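Local coordinates for charybdin (Charybdis maritima, PDB 2B7U), which is a plant member of the ribosome-inactivating protein family, named for its effect on ribosomes, at residues A[193-198]-A[223-227]. Residues are numbered along the deposited sequence; the frame is centred on the assembly and turned at random.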
loop_
_atom_site.group_PDB
_atom_site.type_symbol
_atom_site.label_atom_id
_atom_site.label_comp_id
_atom_site.label_asym_id
_atom_site.label_seq_id
_atom_site.Cartn_x
_atom_site.Cartn_y
_atom_site.Cartn_z
ATOM N N TRP A 193 -9.347 4.386 13.743
ATOM C CA TRP A 193 -8.171 3.829 14.408
ATOM C C TRP A 193 -7.224 3.157 13.410
ATOM O O TRP A 193 -5.994 3.168 13.578
ATOM C CB TRP A 193 -8.564 2.885 15.536
ATOM C CG TRP A 193 -9.040 1.510 15.179
ATOM C CD1 TRP A 193 -10.341 1.107 14.992
ATOM C CD2 TRP A 193 -8.232 0.348 15.014
ATOM N NE1 TRP A 193 -10.374 -0.240 14.716
ATOM C CE2 TRP A 193 -9.094 -0.731 14.731
ATOM C CE3 TRP A 193 -6.860 0.106 15.078
ATOM C CZ2 TRP A 193 -8.620 -2.021 14.512
ATOM C CZ3 TRP A 193 -6.403 -1.179 14.873
ATOM C CH2 TRP A 193 -7.278 -2.219 14.588
ATOM N N MET A 194 -7.800 2.554 12.373
ATOM C CA MET A 194 -6.998 1.941 11.309
ATOM C C MET A 194 -6.266 3.005 10.490
ATOM O O MET A 194 -5.127 2.794 10.069
ATOM C CB MET A 194 -7.862 1.048 10.422
ATOM C CG MET A 194 -8.363 -0.150 11.147
ATOM S SD MET A 194 -9.306 -1.277 10.109
ATOM C CE MET A 194 -9.853 -2.427 11.377
ATOM N N GLN A 195 -6.888 4.147 10.248
ATOM C CA GLN A 195 -6.154 5.263 9.634
ATOM C C GLN A 195 -5.036 5.804 10.542
ATOM O O GLN A 195 -3.847 5.903 10.169
ATOM C CB GLN A 195 -7.121 6.393 9.291
ATOM C CG GLN A 195 -6.419 7.570 8.637
ATOM C CD GLN A 195 -7.305 8.776 8.542
ATOM O OE1 GLN A 195 -7.825 9.259 9.548
ATOM N NE2 GLN A 195 -7.483 9.276 7.341
ATOM N N ASN A 196 -5.386 6.144 11.769
ATOM C CA ASN A 196 -4.493 6.928 12.599
ATOM C C ASN A 196 -3.494 6.125 13.419
ATOM O O ASN A 196 -2.359 6.588 13.717
ATOM C CB ASN A 196 -5.308 7.780 13.565
ATOM C CG ASN A 196 -6.137 8.836 12.886
ATOM O OD1 ASN A 196 -7.074 9.378 13.491
ATOM N ND2 ASN A 196 -5.800 9.164 11.656
ATOM N N ASP A 197 -3.929 4.967 13.891
ATOM C CA ASP A 197 -3.063 4.133 14.714
ATOM C C ASP A 197 -2.214 3.219 13.833
ATOM O O ASP A 197 -1.065 2.937 14.168
ATOM C CB ASP A 197 -3.840 3.278 15.715
ATOM C CG ASP A 197 -4.785 4.079 16.589
ATOM O OD1 ASP A 197 -5.066 5.272 16.286
ATOM O OD2 ASP A 197 -5.300 3.475 17.553
ATOM N N LEU A 198 -2.788 2.718 12.741
ATOM C CA LEU A 198 -2.060 1.798 11.872
ATOM C C LEU A 198 -1.399 2.486 10.695
ATOM O O LEU A 198 -0.176 2.569 10.635
ATOM C CB LEU A 198 -2.978 0.680 11.374
ATOM C CG LEU A 198 -3.588 -0.198 12.467
ATOM C CD1 LEU A 198 -4.405 -1.319 11.847
ATOM C CD2 LEU A 198 -2.509 -0.785 13.371
ATOM N N GLN A 223 3.294 0.872 22.690
ATOM C CA GLN A 223 2.467 1.664 21.800
ATOM C C GLN A 223 1.009 1.408 22.150
ATOM O O GLN A 223 0.671 0.344 22.647
ATOM C CB GLN A 223 2.724 1.244 20.362
ATOM C CG GLN A 223 4.184 1.344 19.971
ATOM C CD GLN A 223 4.669 2.754 19.893
ATOM O OE1 GLN A 223 4.060 3.593 19.226
ATOM N NE2 GLN A 223 5.763 3.050 20.592
ATOM N N THR A 224 0.153 2.377 21.881
ATOM C CA THR A 224 -1.278 2.179 22.069
ATOM C C THR A 224 -1.933 2.092 20.697
ATOM O O THR A 224 -1.787 3.000 19.869
ATOM C CB THR A 224 -1.859 3.323 22.901
ATOM O OG1 THR A 224 -1.224 3.336 24.181
ATOM C CG2 THR A 224 -3.346 3.130 23.084
ATOM N N ILE A 225 -2.710 1.026 20.485
ATOM C CA ILE A 225 -3.449 0.786 19.232
ATOM C C ILE A 225 -4.865 0.347 19.590
ATOM O O ILE A 225 -5.028 -0.550 20.409
ATOM C CB ILE A 225 -2.796 -0.308 18.362
ATOM C CG1 ILE A 225 -1.384 0.120 17.961
ATOM C CG2 ILE A 225 -3.657 -0.606 17.131
ATOM C CD1 ILE A 225 -0.591 -0.922 17.188
ATOM N N TYR A 226 -5.853 0.988 18.975
ATOM C CA TYR A 226 -7.274 0.696 19.245
ATOM C C TYR A 226 -7.542 0.691 20.752
ATOM O O TYR A 226 -8.286 -0.152 21.254
ATOM C CB TYR A 226 -7.656 -0.663 18.654
ATOM C CG TYR A 226 -9.132 -0.905 18.381
ATOM C CD1 TYR A 226 -9.607 -2.197 18.195
ATOM C CD2 TYR A 226 -10.037 0.135 18.284
ATOM C CE1 TYR A 226 -10.947 -2.440 17.919
ATOM C CE2 TYR A 226 -11.384 -0.103 18.016
ATOM C CZ TYR A 226 -11.828 -1.393 17.832
ATOM O OH TYR A 226 -13.180 -1.627 17.570
ATOM N N GLY A 227 -6.946 1.640 21.467
ATOM C CA GLY A 227 -7.162 1.783 22.894
ATOM C C GLY A 227 -6.513 0.734 23.789
ATOM O O GLY A 227 -6.761 0.711 25.002
HETATM O O HOH W 1 -5.413 3.757 20.188
#
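Trp193 and Tyr226 stack face to face where helix 192-199 of the ribosome-inactivating protein fold meets a two-stranded antiparallel hairpin, strands 223-225 and 228-230. Tyr226 and Gly227, both with positive phi, are the central residues of its type I' turn. Tyr226 CB lies over the six-membered ring of the indole, 3.9 Å from the ring centroid, as a CH-pi contact. CG is above the middle of the indole. CD1 lies over Trp193 CE2 and CZ2. CD2 and CE2 continue over the pyrrole part, and CE2 comes within 3.4 Å of Trp193 CD1. CE1 and CZ come near Trp193 NE1. Tyr226 OH reaches past the indole, 4.2 Å from Trp193 NE1, and a bound MES molecule is close to the side chain. The phenol and five-membered rings are almost parallel, their planes 9° apart and their centroids 3.7 Å apart. CG of Trp193 stands between its backbone N and carbonyl carbon (chi1 77°), which brings the indole flat between Tyr226 and Met194 CG on the opposite face. Ile225 CG2 approaches the indole obliquely, 3.6 Å from Trp193 CZ3, and touches Leu198 CD2. Ile225 also packs on Phe205 of helix 202-214 and on Phe239. One helical turn after Trp193, Asp197 OD2 accepts a hydrogen bond from a water that accepts one from Gly227 N. The same OD2 takes Tyr226 N at 2.9 Å, nearly along the carboxylate C-O axis, with an N-H...O angle of 159°.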